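PDB 4AZ1: tyrosine specific protein phosphatase, which probably hydrolyses the phosphate ester of phosphotyrosine residues in proteins. Local coordinates for residues 76-81 with 92-97; 84-89 with 239-244; 101-106 with 146-151. All coordinates share one frame; numbering follows the deposited sequence.

Contact 1 (76-81 with 92-97); sequences YINGNL and ACQAPV. With FMT (formic acid), chain H.
Asn78 and Gln94 grip the same atom, O1 of a formic acid molecule that probably came from the crystallisation liquor. Asn78 N donates to it at 2.8 Å, and Gln94 NE2 at 3.0 Å. A chi1 of 66° sets Gln94 CG between its own backbone N and carbonyl carbon; beyond CG the chain is extended and ends in the amide whose NE2 bonds to O1. Asn78 and Gln94 cross at about a right angle, with Asn78 CB resting 3.4 Å from Gln94 CD and the two amide planes turned 32° apart. From Asn78 on, the backbones pair as the end of a beta hairpin. Gln94 N donates to Asn78 O at 3.1 Å, nearly in line with the carbonyl, and Cys93 CA adds a CA-H...O contact to the same oxygen. Gly79 and Cys93 form an antiparallel non-hydrogen-bonded pair whose CA atoms are only 3.9 Å apart. Asn80 and Ala92 follow as the hydrogen-bonded pair: Asn80 N reaches Ala92 O at 2.9 Å and Ala92 N returns to Asn80 O at 3.0 Å. Ile77 CD1 meets Cys93 CB at 3.9 Å, and both side chains lean on helix 101-110, through Met107 and Phe104. The buried amides find further partners nearby. Gln94 NE2 also donates to Lys48 O, and its OE1 accepts from Arg50 N, while Asn78 ND2 bonds to Ile54 O and Asn49 OD1. Lys48, Asn49 and Arg50 belong to the KNRY sequence, which in related tyrosine phosphatases shapes the phosphotyrosine-recognition loop. These bonds of Gln94 and Asn78 are consistent with helping to position that loop, beside a buried hairpin end where two N-H groups converge on one formic acid oxygen.

Contact 2 (84-89 with 239-244); sequences LDLPHK and AYAALT
His88 and Tyr240 meet at about a right angle, their ring planes 82° apart and the tyrosine hydroxyl at the imidazole edge. Tyr240 OH lies practically in the His88 ring plane, 5° out of it, and accepts from His88 ND1 at 3.1 Å. His88 N gives the same oxygen a longer and more bent bond of 3.3 Å, so backbone and side chain of one residue converge on one hydroxyl. On the far side of the imidazole, His88 NE2 bonds to Ser216 O; with ND1 donating as well, the ring may carry some positive charge. Tyr240 CG is anti to its backbone N (chi1 167°), which starts the ring outward from the helix toward the loop. Thr244, one turn on, lays OG1 over the centre of one face of that ring, 3.6 Å above the plane, while donating to Tyr240 O. That carbonyl also takes the helical bond from Thr244 N, the two donors arriving from opposite faces of its plane. Leu86 lies against the helix with both methyls. Its CD1 presses against Ala241 CA at 3.5 Å, a tight carbon contact, and touches Tyr240 CE2 obliquely; its CD2 meets Thr244 CG2 at 3.7 Å as the two side chains slide past each other in opposite directions. Leu84 CD1 touches Ala241 CB, and the same side chain packs on helix 255-266; Pro87 adds CD near the phenol oxygen. The loop between the hairpin strands 79-82 and 90-93 is thereby fastened to helix 232-247, the helix that follows the HCSAGIGR signature loop of the classical protein tyrosine phosphatase fold.

Contact 3 (101-106 with 146-151); sequences IPDFLA and SGNCGL
Asn148 and Pro102 make the main polar approach, with the amide of Asn148 brought up to the helix backbone. Its ND2 sits over the face of the peptide joining Pro102 to Asp103, 3.1 Å from Pro102 C, and also touches Pro102 CB. It is equally close to Asp103 N, but both are donors and do not bond. The carboxylate of Asp103 stands nearby, turned 80° from the Asn148 amide plane, and is engaged elsewhere by a salt bridge from Lys48. Asn148 is the second residue of a type I' turn from Gly147 to Gly150, closed by Gly150 N to Gly147 O at 3.0 Å.

Apolar contact adds to this. Pro102 CB faces Gly147 CA at 4.0 Å. Leu151 CD1 meets Ala106 CB at 3.9 Å and, more loosely, Leu105 CB at 4.4 Å, while its CD2 lies near Leu105 O. Val145 of strand 142-145 lies against Pro102, Leu105 and Leu151.

The turn also faces the dimer partner, where Asp53 of the second subunit accepts from Ser146 N and Gly147 N. On the helix side, then, apolar contact by Leu151 and Pro102 accompanies the close approach of the Asn148 amide, and the same short loop is hydrogen-bonded to a carboxylate of the other subunit, which links helix 101-110 to the dimer interface.

How the contacts relate
From the N terminus, contact 1 comes first and closes a ten-residue loop, pairing strands 79-82 and 90-93 at one edge of the large mixed sheet. The loop inside that hairpin supplies the first segment of contact 2, whose second segment lies 150 residues later on helix 232-247; contacts 1 and 2 therefore cross, and Leu81 packs on Lys89 between them. Strand 90-93 leads on to helix 101-110, where contact 3 begins after contact 1 has closed. Contact 3 is nested within the long loop closed by contact 2. It joins the helix to the turn before strand 151-164, while Pro96 and Ile77 pack on Phe104, linking contacts 1 and 3.

Contact 1 (76-81 with 92-97)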
# COMPACT_ATOMS: atom_id res chain seq x y z
N TYR A 76 3.96 10.00 -2.18
CA TYR A 76 4.98 9.95 -3.21
C TYR A 76 4.62 8.88 -4.22
O TYR A 76 4.37 7.71 -3.87
CB TYR A 76 6.36 9.67 -2.61
CG TYR A 76 7.42 9.33 -3.65
CD1 TYR A 76 8.14 10.33 -4.29
CD2 TYR A 76 7.72 8.01 -3.96
CE1 TYR A 76 9.10 10.02 -5.23
CE2 TYR A 76 8.68 7.69 -4.90
CZ TYR A 76 9.37 8.71 -5.53
OH TYR A 76 10.33 8.40 -6.46
N ILE A 77 4.57 9.29 -5.48
CA ILE A 77 4.63 8.35 -6.56
C ILE A 77 5.89 8.71 -7.36
O ILE A 77 6.23 9.89 -7.51
CB ILE A 77 3.35 8.35 -7.42
CG1 ILE A 77 3.27 9.59 -8.30
CG2 ILE A 77 2.10 8.23 -6.51
CD1 ILE A 77 2.41 9.39 -9.55
N ASN A 78 6.60 7.69 -7.82
CA ASN A 78 7.74 7.91 -8.72
C ASN A 78 7.14 8.24 -10.09
O ASN A 78 6.94 7.35 -10.92
CB ASN A 78 8.59 6.64 -8.78
CG ASN A 78 9.84 6.79 -9.61
OD1 ASN A 78 9.84 7.44 -10.66
ND2 ASN A 78 10.91 6.16 -9.16
N GLY A 79 6.80 9.51 -10.31
CA GLY A 79 6.10 9.89 -11.52
C GLY A 79 6.27 11.34 -11.91
O GLY A 79 6.59 12.19 -11.08
N ASN A 80 6.04 11.64 -13.19
CA ASN A 80 6.19 13.00 -13.69
C ASN A 80 5.03 13.41 -14.58
O ASN A 80 4.44 12.58 -15.28
CB ASN A 80 7.49 13.15 -14.47
CG ASN A 80 8.72 12.88 -13.62
OD1 ASN A 80 9.17 11.74 -13.51
ND2 ASN A 80 9.27 13.94 -13.02
N LEU A 81 4.72 14.71 -14.55
CA LEU A 81 3.70 15.28 -15.42
C LEU A 81 4.26 15.44 -16.82
O LEU A 81 5.24 16.14 -17.02
CB LEU A 81 3.28 16.66 -14.89
CG LEU A 81 2.09 17.32 -15.60
CD1 LEU A 81 0.87 16.44 -15.47
CD2 LEU A 81 1.78 18.73 -15.06
N ALA A 92 3.30 9.98 -16.21
CA ALA A 92 4.08 8.78 -16.47
C ALA A 92 4.70 8.35 -15.15
O ALA A 92 5.42 9.13 -14.52
CB ALA A 92 5.18 9.06 -17.52
N CYS A 93 4.43 7.13 -14.70
CA CYS A 93 4.96 6.72 -13.41
C CYS A 93 5.23 5.24 -13.38
O CYS A 93 4.85 4.52 -14.30
CB CYS A 93 3.98 7.10 -12.28
SG CYS A 93 2.36 6.32 -12.45
N GLN A 94 5.93 4.79 -12.34
CA GLN A 94 6.24 3.37 -12.19
C GLN A 94 4.98 2.65 -11.71
O GLN A 94 3.99 3.30 -11.32
CB GLN A 94 7.34 3.19 -11.13
CG GLN A 94 6.85 3.60 -9.73
CD GLN A 94 7.85 3.34 -8.61
OE1 GLN A 94 9.01 2.99 -8.85
NE2 GLN A 94 7.39 3.50 -7.38
N ALA A 95 5.00 1.33 -11.77
CA ALA A 95 3.99 0.53 -11.08
C ALA A 95 4.35 0.64 -9.59
O ALA A 95 5.47 0.27 -9.19
CB ALA A 95 4.06 -0.95 -11.55
N PRO A 96 3.43 1.18 -8.77
CA PRO A 96 3.74 1.36 -7.34
C PRO A 96 4.06 0.03 -6.65
O PRO A 96 3.46 -1.00 -6.99
CB PRO A 96 2.44 1.94 -6.76
CG PRO A 96 1.34 1.45 -7.73
CD PRO A 96 2.03 1.50 -9.10
N VAL A 97 5.03 0.05 -5.74
CA VAL A 97 5.32 -1.14 -4.94
C VAL A 97 4.26 -1.24 -3.85
O VAL A 97 3.51 -0.28 -3.63
CB VAL A 97 6.74 -1.09 -4.34
CG1 VAL A 97 7.78 -0.90 -5.45
CG2 VAL A 97 6.85 0.03 -3.31
C FMT H . 4.07 4.86 -8.15
O1 FMT H . 5.07 5.33 -7.59
O2 FMT H . 3.61 5.22 -9.24

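Contact 2 (84-89 with 239-244)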
# COMPACT_ATOMS: atom_id res chain seq x y z
N LEU A 84 2.94 18.02 -23.55
CA LEU A 84 3.47 18.26 -24.89
C LEU A 84 2.64 19.26 -25.69
O LEU A 84 2.67 19.22 -26.93
CB LEU A 84 3.58 16.94 -25.66
CG LEU A 84 4.46 15.86 -25.02
CD1 LEU A 84 4.00 14.46 -25.39
CD2 LEU A 84 5.91 16.06 -25.42
N ASP A 85 1.90 20.14 -25.01
CA ASP A 85 1.07 21.14 -25.68
C ASP A 85 -0.02 20.45 -26.50
O ASP A 85 -0.31 20.84 -27.63
CB ASP A 85 1.90 22.06 -26.60
CG ASP A 85 2.90 22.91 -25.83
OD1 ASP A 85 2.54 23.41 -24.75
OD2 ASP A 85 4.04 23.08 -26.33
N LEU A 86 -0.61 19.42 -25.92
CA LEU A 86 -1.65 18.65 -26.60
C LEU A 86 -2.89 18.67 -25.71
O LEU A 86 -2.83 19.21 -24.60
CB LEU A 86 -1.16 17.23 -26.84
CG LEU A 86 0.07 17.15 -27.75
CD1 LEU A 86 0.50 15.70 -27.87
CD2 LEU A 86 -0.21 17.74 -29.11
N PRO A 87 -4.03 18.15 -26.22
CA PRO A 87 -5.25 18.23 -25.40
C PRO A 87 -5.12 17.47 -24.09
O PRO A 87 -5.72 17.88 -23.09
CB PRO A 87 -6.30 17.58 -26.30
CG PRO A 87 -5.86 17.97 -27.68
CD PRO A 87 -4.35 17.81 -27.62
N HIS A 88 -4.36 16.39 -24.08
CA HIS A 88 -4.15 15.64 -22.85
C HIS A 88 -2.74 15.77 -22.30
O HIS A 88 -1.75 15.79 -23.06
CB HIS A 88 -4.50 14.15 -23.04
CG HIS A 88 -5.96 13.90 -23.24
ND1 HIS A 88 -6.55 13.93 -24.49
CD2 HIS A 88 -6.95 13.64 -22.36
CE1 HIS A 88 -7.84 13.68 -24.36
NE2 HIS A 88 -8.11 13.50 -23.08
N LYS A 89 -2.65 15.88 -20.98
CA LYS A 89 -1.40 15.73 -20.25
C LYS A 89 -1.41 14.34 -19.67
O LYS A 89 -2.47 13.70 -19.58
CB LYS A 89 -1.31 16.74 -19.10
CG LYS A 89 -1.40 18.19 -19.51
CD LYS A 89 -0.90 19.09 -18.39
CE LYS A 89 -1.05 20.57 -18.74
NZ LYS A 89 -0.30 21.45 -17.78
N ALA A 239 3.37 7.86 -29.02
CA ALA A 239 2.48 7.54 -30.13
C ALA A 239 1.27 8.46 -30.11
O ALA A 239 0.83 8.94 -31.17
CB ALA A 239 2.05 6.07 -30.07
N TYR A 240 0.71 8.70 -28.92
CA TYR A 240 -0.40 9.64 -28.78
C TYR A 240 -0.00 10.99 -29.35
O TYR A 240 -0.73 11.59 -30.16
CB TYR A 240 -0.81 9.82 -27.32
CG TYR A 240 -1.74 11.01 -27.12
CD1 TYR A 240 -3.11 10.90 -27.36
CD2 TYR A 240 -1.25 12.25 -26.70
CE1 TYR A 240 -3.97 12.00 -27.20
CE2 TYR A 240 -2.11 13.35 -26.53
CZ TYR A 240 -3.47 13.21 -26.79
OH TYR A 240 -4.31 14.29 -26.62
N ALA A 241 1.15 11.50 -28.91
CA ALA A 241 1.63 12.80 -29.36
C ALA A 241 1.83 12.80 -30.87
O ALA A 241 1.30 13.65 -31.57
CB ALA A 241 2.91 13.17 -28.66
N ALA A 242 2.60 11.83 -31.35
CA ALA A 242 2.87 11.76 -32.78
C ALA A 242 1.59 11.69 -33.60
O ALA A 242 1.49 12.35 -34.65
CB ALA A 242 3.81 10.58 -33.10
N LEU A 243 0.61 10.92 -33.14
CA LEU A 243 -0.64 10.78 -33.89
C LEU A 243 -1.50 12.05 -33.85
O LEU A 243 -2.24 12.32 -34.79
CB LEU A 243 -1.45 9.56 -33.43
CG LEU A 243 -0.89 8.22 -33.92
CD1 LEU A 243 -1.39 7.06 -33.08
CD2 LEU A 243 -1.24 8.01 -35.38
N THR A 244 -1.39 12.80 -32.76
CA THR A 244 -2.09 14.08 -32.66
C THR A 244 -1.52 15.05 -33.69
O THR A 244 -2.27 15.78 -34.35
CB THR A 244 -2.00 14.68 -31.25
OG1 THR A 244 -2.56 13.77 -30.29
CG2 THR A 244 -2.75 16.01 -31.18

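Contact 3 (101-106 with 146-151)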
# COMPACT_ATOMS: atom_id res chain seq x y z
N ILE A 101 1.50 1.65 -2.77
CA ILE A 101 0.14 1.62 -3.30
C ILE A 101 -0.83 2.60 -2.61
O ILE A 101 -1.64 3.22 -3.29
CB ILE A 101 -0.43 0.18 -3.36
CG1 ILE A 101 0.22 -0.59 -4.51
CG2 ILE A 101 -1.96 0.17 -3.54
CD1 ILE A 101 -0.10 -2.09 -4.50
N PRO A 102 -0.74 2.75 -1.26
CA PRO A 102 -1.68 3.71 -0.67
C PRO A 102 -1.45 5.12 -1.21
O PRO A 102 -2.42 5.86 -1.44
CB PRO A 102 -1.34 3.65 0.83
CG PRO A 102 -0.72 2.31 1.04
CD PRO A 102 0.03 2.02 -0.23
N ASP A 103 -0.18 5.50 -1.39
CA ASP A 103 0.17 6.78 -2.02
C ASP A 103 -0.44 6.89 -3.41
O ASP A 103 -0.97 7.94 -3.80
CB ASP A 103 1.68 6.90 -2.14
CG ASP A 103 2.39 6.77 -0.81
OD1 ASP A 103 2.40 5.64 -0.24
OD2 ASP A 103 2.95 7.78 -0.35
N PHE A 104 -0.36 5.81 -4.16
CA PHE A 104 -0.80 5.82 -5.55
C PHE A 104 -2.32 6.05 -5.58
O PHE A 104 -2.82 6.92 -6.30
CB PHE A 104 -0.42 4.50 -6.22
CG PHE A 104 -0.82 4.39 -7.67
CD1 PHE A 104 -0.19 5.15 -8.65
CD2 PHE A 104 -1.81 3.50 -8.06
CE1 PHE A 104 -0.55 5.03 -9.99
CE2 PHE A 104 -2.18 3.38 -9.40
CZ PHE A 104 -1.55 4.13 -10.36
N LEU A 105 -3.04 5.28 -4.77
CA LEU A 105 -4.50 5.38 -4.72
C LEU A 105 -4.94 6.74 -4.20
O LEU A 105 -5.94 7.31 -4.67
CB LEU A 105 -5.10 4.25 -3.87
CG LEU A 105 -4.84 2.82 -4.38
CD1 LEU A 105 -5.57 1.76 -3.54
CD2 LEU A 105 -5.21 2.68 -5.84
N ALA A 106 -4.21 7.25 -3.21
CA ALA A 106 -4.53 8.55 -2.64
C ALA A 106 -4.38 9.64 -3.70
O ALA A 106 -5.17 10.59 -3.75
CB ALA A 106 -3.63 8.86 -1.45
N SER A 146 -4.55 0.55 4.32
CA SER A 146 -4.62 1.11 5.65
C SER A 146 -3.88 2.45 5.68
O SER A 146 -4.23 3.35 6.45
CB SER A 146 -4.01 0.14 6.66
OG SER A 146 -3.96 0.73 7.94
N GLY A 147 -2.86 2.57 4.82
CA GLY A 147 -2.02 3.75 4.78
C GLY A 147 -2.76 5.01 4.36
O GLY A 147 -3.84 4.93 3.76
N ASN A 148 -2.18 6.16 4.67
CA ASN A 148 -2.75 7.45 4.29
C ASN A 148 -4.18 7.64 4.79
O ASN A 148 -5.03 8.13 4.05
CB ASN A 148 -2.68 7.64 2.77
CG ASN A 148 -1.26 7.69 2.24
OD1 ASN A 148 -0.36 8.21 2.89
ND2 ASN A 148 -1.05 7.15 1.05
N CYS A 149 -4.42 7.22 6.03
CA CYS A 149 -5.74 7.32 6.67
C CYS A 149 -6.85 6.49 6.02
O CYS A 149 -8.03 6.65 6.34
CB CYS A 149 -6.16 8.79 6.83
SG CYS A 149 -5.10 9.67 8.00
N GLY A 150 -6.45 5.60 5.11
CA GLY A 150 -7.35 4.59 4.57
C GLY A 150 -8.13 4.94 3.32
O GLY A 150 -8.82 5.95 3.26
N LEU A 151 -8.03 4.07 2.32
CA LEU A 151 -8.89 4.16 1.15
C LEU A 151 -9.46 2.79 0.86
O LEU A 151 -8.84 1.76 1.16
CB LEU A 151 -8.13 4.66 -0.08
CG LEU A 151 -7.59 6.10 -0.11
CD1 LEU A 151 -6.07 6.13 0.01
CD2 LEU A 151 -8.03 6.81 -1.38